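Local atomic coordinates of putative aspartate aminotransferase (Thermus thermophilus, PDB entry 1IUG), a protein that probably transfers amino groups between amino acids and 2-oxo acids as a class-V, pyridoxal 5'-phosphate-dependent aminotransferase, with aspartate a likely amino donor. Residues L42-L54 and M160-E172. Numbering follows the deposited sequence.
Sequences LLREAFRTEGEVL and MVTSLLVGEVALE
Glu172 reaches back with both carboxylate oxygens to the turn at Thr49 and Glu50, which joins helix 30-47 to strand 52-57. Its OE1 takes the backbone N of Glu50 at 2.8 Å, met on the syn side but 27° out of the carboxylate plane. Glu172 OE2 uses its syn lone pair to accept from Thr49 OG1 at 2.9 Å. With OG1 anti to the backbone N (chi1 -179°), the threonine hydroxyl also receives Gly51 N, closing an ST turn. Beside this grip, Leu171 lays CD2 against Thr49 CB and OG1, and its backbone N makes a weak bond to Arg48 O.

Arg48, the first residue past the helix and of positive phi, runs its side chain along Ala170 and Val169. Arg48 CB rests 3.7 Å from Ala170 CB; CG lies close to Val169 O; and the chain, bent at chi2, then carries the guanidinium over toward Glu168, with Val169 O above one of its faces. At the tip, Arg48 NH2 forms a salt bridge of 3.5 Å with Glu168 OE2, guanidinium and carboxylate planes 51° apart.

The buried ring of Phe47 has Leu164 CD1 over the centre of one face, a CH-pi contact, and Leu164 CD2 touches CZ. Met160 SD approaches the ring edge in a Met-aromatic contact, while Leu171 CD1 packs obliquely against Phe47 CD2.

The contact thus ties the end of helix 30-47 to the loop between strands 155-159 and 178-182 of the seven-stranded mixed sheet, the large-domain sheet of fold-type-I PLP enzymes, away from the annotated sites. Two donors from the turn into strand 52-57 meet the Glu172 carboxylate, which would restrain that turn, whereas the long Arg48-Glu168 pair joins two exposed residues and is probably well screened by solvent.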
loop_
_atom_site.group_PDB
_atom_site.type_symbol
_atom_site.label_atom_id
_atom_site.label_comp_id
_atom_site.label_asym_id
_atom_site.label_seq_id
_atom_site.Cartn_x
_atom_site.Cartn_y
_atom_site.Cartn_z
ATOM N N LEU A 42 10.165 9.186 14.904
ATOM C CA LEU A 42 10.732 10.220 14.046
ATOM C C LEU A 42 9.644 11.017 13.308
ATOM O O LEU A 42 9.742 12.234 13.172
ATOM C CB LEU A 42 11.725 9.602 13.059
ATOM C CG LEU A 42 12.992 9.025 13.701
ATOM C CD1 LEU A 42 13.805 8.273 12.666
ATOM C CD2 LEU A 42 13.822 10.143 14.338
ATOM N N LEU A 43 8.607 10.328 12.846
ATOM C CA LEU A 43 7.502 10.980 12.143
ATOM C C LEU A 43 6.754 11.874 13.125
ATOM O O LEU A 43 6.164 12.889 12.753
ATOM C CB LEU A 43 6.565 9.926 11.550
ATOM C CG LEU A 43 7.093 9.244 10.285
ATOM C CD1 LEU A 43 6.400 7.912 10.051
ATOM C CD2 LEU A 43 6.908 10.176 9.098
ATOM N N ARG A 44 6.809 11.467 14.388
ATOM C CA ARG A 44 6.205 12.158 15.520
ATOM C C ARG A 44 6.854 13.538 15.625
ATOM O O ARG A 44 6.166 14.553 15.734
ATOM C CB ARG A 44 6.505 11.318 16.758
ATOM C CG ARG A 44 5.330 10.914 17.596
ATOM C CD ARG A 44 4.606 12.081 18.191
ATOM N NE ARG A 44 5.302 12.545 19.393
ATOM C CZ ARG A 44 5.738 11.759 20.379
ATOM N NH1 ARG A 44 5.563 10.440 20.336
ATOM N NH2 ARG A 44 6.352 12.296 21.425
ATOM N N GLU A 45 8.184 13.562 15.565
ATOM C CA GLU A 45 8.954 14.802 15.623
ATOM C C GLU A 45 8.735 15.621 14.355
ATOM O O GLU A 45 8.602 16.836 14.412
ATOM C CB GLU A 45 10.447 14.508 15.741
ATOM C CG GLU A 45 10.892 13.873 17.036
ATOM C CD GLU A 45 12.396 13.627 17.063
ATOM O OE1 GLU A 45 13.149 14.452 16.490
ATOM O OE2 GLU A 45 12.824 12.608 17.649
ATOM N N ALA A 46 8.739 14.944 13.211
ATOM C CA ALA A 46 8.548 15.596 11.921
ATOM C C ALA A 46 7.217 16.339 11.846
ATOM O O ALA A 46 7.153 17.440 11.303
ATOM C CB ALA A 46 8.652 14.573 10.791
ATOM N N PHE A 47 6.166 15.743 12.404
ATOM C CA PHE A 47 4.837 16.351 12.399
ATOM C C PHE A 47 4.627 17.396 13.499
ATOM O O PHE A 47 3.655 18.157 13.451
ATOM C CB PHE A 47 3.751 15.278 12.516
ATOM C CG PHE A 47 3.298 14.719 11.197
ATOM C CD1 PHE A 47 3.631 13.418 10.825
ATOM C CD2 PHE A 47 2.506 15.481 10.340
ATOM C CE1 PHE A 47 3.174 12.886 9.624
ATOM C CE2 PHE A 47 2.046 14.956 9.137
ATOM C CZ PHE A 47 2.379 13.658 8.778
ATOM N N ARG A 48 5.516 17.415 14.494
ATOM C CA ARG A 48 5.421 18.367 15.603
ATOM C C ARG A 48 4.119 18.117 16.353
ATOM O O ARG A 48 3.227 18.965 16.365
ATOM C CB ARG A 48 5.413 19.812 15.085
ATOM C CG ARG A 48 6.647 20.285 14.349
ATOM C CD ARG A 48 7.897 20.245 15.195
ATOM N NE ARG A 48 9.001 20.952 14.540
ATOM C CZ ARG A 48 9.016 22.260 14.283
ATOM N NH1 ARG A 48 7.986 23.033 14.624
ATOM N NH2 ARG A 48 10.068 22.802 13.678
ATOM N N THR A 49 3.990 16.932 16.932
ATOM C CA THR A 49 2.787 16.592 17.674
ATOM C C THR A 49 3.106 15.772 18.912
ATOM O O THR A 49 4.146 15.130 18.998
ATOM C CB THR A 49 1.754 15.822 16.796
ATOM O OG1 THR A 49 0.579 15.542 17.572
ATOM C CG2 THR A 49 2.328 14.508 16.293
ATOM N N GLU A 50 2.216 15.848 19.891
ATOM C CA GLU A 50 2.364 15.091 21.122
ATOM C C GLU A 50 1.520 13.830 20.947
ATOM O O GLU A 50 1.492 12.959 21.814
ATOM C CB GLU A 50 1.846 15.911 22.306
ATOM C CG GLU A 50 2.491 15.562 23.641
ATOM C CD GLU A 50 3.968 15.919 23.685
ATOM O OE1 GLU A 50 4.304 17.101 23.440
ATOM O OE2 GLU A 50 4.791 15.018 23.963
ATOM N N GLY A 51 0.843 13.745 19.799
ATOM C CA GLY A 51 -0.010 12.612 19.492
ATOM C C GLY A 51 0.698 11.413 18.892
ATOM O O GLY A 51 1.856 11.143 19.202
ATOM N N GLU A 52 -0.003 10.695 18.017
ATOM C CA GLU A 52 0.545 9.499 17.383
ATOM C C GLU A 52 0.506 9.577 15.865
ATOM O O GLU A 52 -0.377 10.202 15.283
ATOM C CB GLU A 52 -0.248 8.260 17.814
ATOM C CG GLU A 52 -0.331 8.016 19.315
ATOM C CD GLU A 52 0.978 7.546 19.932
ATOM O OE1 GLU A 52 1.879 7.087 19.198
ATOM O OE2 GLU A 52 1.100 7.629 21.171
ATOM N N VAL A 53 1.481 8.943 15.230
ATOM C CA VAL A 53 1.536 8.899 13.778
ATOM C C VAL A 53 1.423 7.433 13.378
ATOM O O VAL A 53 2.148 6.579 13.896
ATOM C CB VAL A 53 2.848 9.494 13.216
ATOM C CG1 VAL A 53 2.792 9.518 11.689
ATOM C CG2 VAL A 53 3.067 10.905 13.757
ATOM N N LEU A 54 0.454 7.136 12.520
ATOM C CA LEU A 54 0.242 5.771 12.053
ATOM C C LEU A 54 0.800 5.583 10.641
ATOM O O LEU A 54 0.632 6.446 9.776
ATOM C CB LEU A 54 -1.250 5.430 12.087
ATOM C CG LEU A 54 -1.887 5.446 13.481
ATOM C CD1 LEU A 54 -3.384 5.227 13.381
ATOM C CD2 LEU A 54 -1.241 4.386 14.360
ATOM N N MET A 160 -1.063 17.237 4.273
ATOM C CA MET A 160 0.288 17.787 4.347
ATOM C C MET A 160 1.248 16.924 3.525
ATOM O O MET A 160 2.440 16.826 3.842
ATOM C CB MET A 160 0.763 17.846 5.803
ATOM C CG MET A 160 0.052 18.874 6.678
ATOM S SD MET A 160 0.677 18.801 8.379
ATOM C CE MET A 160 -0.271 20.062 9.160
ATOM N N VAL A 161 0.727 16.317 2.458
ATOM C CA VAL A 161 1.531 15.449 1.606
ATOM C C VAL A 161 2.739 16.140 0.999
ATOM O O VAL A 161 3.812 15.535 0.932
ATOM C CB VAL A 161 0.693 14.739 0.516
ATOM C CG1 VAL A 161 1.594 13.900 -0.368
ATOM C CG2 VAL A 161 -0.352 13.833 1.163
ATOM N N THR A 162 2.579 17.387 0.547
ATOM C CA THR A 162 3.716 18.120 -0.016
ATOM C C THR A 162 4.194 19.289 0.843
ATOM O O THR A 162 4.782 20.242 0.331
ATOM C CB THR A 162 3.493 18.597 -1.478
ATOM O OG1 THR A 162 2.300 19.374 -1.569
ATOM C CG2 THR A 162 3.418 17.413 -2.421
ATOM N N SER A 163 3.890 19.243 2.139
ATOM C CA SER A 163 4.354 20.273 3.064
ATOM C C SER A 163 5.289 19.634 4.100
ATOM O O SER A 163 6.223 20.280 4.579
ATOM C CB SER A 163 3.191 21.008 3.739
ATOM O OG SER A 163 2.378 20.141 4.507
ATOM N N LEU A 164 5.069 18.353 4.398
ATOM C CA LEU A 164 5.909 17.636 5.358
ATOM C C LEU A 164 7.339 17.531 4.827
ATOM O O LEU A 164 7.562 16.972 3.755
ATOM C CB LEU A 164 5.363 16.228 5.624
ATOM C CG LEU A 164 6.136 15.403 6.665
ATOM C CD1 LEU A 164 5.947 16.003 8.049
ATOM C CD2 LEU A 164 5.677 13.960 6.652
ATOM N N LEU A 165 8.290 18.081 5.584
ATOM C CA LEU A 165 9.718 18.078 5.232
ATOM C C LEU A 165 10.056 18.967 4.030
ATOM O O LEU A 165 11.147 18.888 3.463
ATOM C CB LEU A 165 10.224 16.651 4.988
ATOM C CG LEU A 165 11.397 16.217 5.869
ATOM C CD1 LEU A 165 10.937 16.099 7.308
ATOM C CD2 LEU A 165 11.960 14.893 5.382
ATOM N N VAL A 166 9.107 19.813 3.654
ATOM C CA VAL A 166 9.285 20.732 2.539
ATOM C C VAL A 166 9.177 22.142 3.110
ATOM O O VAL A 166 9.977 23.014 2.791
ATOM C CB VAL A 166 8.204 20.501 1.457
ATOM C CG1 VAL A 166 8.358 21.496 0.331
ATOM C CG2 VAL A 166 8.310 19.090 0.916
ATOM N N GLY A 167 8.201 22.325 3.994
ATOM C CA GLY A 167 7.975 23.598 4.649
ATOM C C GLY A 167 7.665 23.350 6.116
ATOM O O GLY A 167 7.645 22.200 6.568
ATOM N N GLU A 168 7.445 24.423 6.868
ATOM C CA GLU A 168 7.130 24.322 8.289
ATOM C C GLU A 168 5.751 23.721 8.503
ATOM O O GLU A 168 4.780 24.127 7.857
ATOM C CB GLU A 168 7.181 25.701 8.950
ATOM C CG GLU A 168 8.585 26.255 9.164
ATOM C CD GLU A 168 9.358 25.526 10.257
ATOM O OE1 GLU A 168 10.602 25.650 10.281
ATOM O OE2 GLU A 168 8.731 24.842 11.100
ATOM N N VAL A 169 5.675 22.749 9.408
ATOM C CA VAL A 169 4.415 22.089 9.734
ATOM C C VAL A 169 4.333 21.772 11.228
ATOM O O VAL A 169 5.350 21.682 11.920
ATOM C CB VAL A 169 4.220 20.753 8.943
ATOM C CG1 VAL A 169 4.143 21.010 7.443
ATOM C CG2 VAL A 169 5.337 19.764 9.266
ATOM N N ALA A 170 3.107 21.620 11.712
ATOM C CA ALA A 170 2.831 21.277 13.103
ATOM C C ALA A 170 1.367 20.893 13.172
ATOM O O ALA A 170 0.591 21.231 12.279
ATOM C CB ALA A 170 3.106 22.461 14.020
ATOM N N LEU A 171 0.993 20.135 14.194
ATOM C CA LEU A 171 -0.400 19.748 14.348
ATOM C C LEU A 171 -1.125 20.704 15.291
ATOM O O LEU A 171 -1.582 21.766 14.861
ATOM C CB LEU A 171 -0.520 18.302 14.824
ATOM C CG LEU A 171 -1.148 17.351 13.800
ATOM C CD1 LEU A 171 -0.380 17.416 12.495
ATOM C CD2 LEU A 171 -1.145 15.936 14.341
ATOM N N GLU A 172 -1.191 20.356 16.575
ATOM C CA GLU A 172 -1.882 21.190 17.557
ATOM C C GLU A 172 -1.379 22.631 17.632
ATOM O O GLU A 172 -2.168 23.550 17.842
ATOM C CB GLU A 172 -1.893 20.535 18.953
ATOM C CG GLU A 172 -0.549 20.035 19.486
ATOM C CD GLU A 172 -0.277 18.563 19.175
ATOM O OE1 GLU A 172 0.278 17.861 20.044
ATOM O OE2 GLU A 172 -0.602 18.105 18.065
#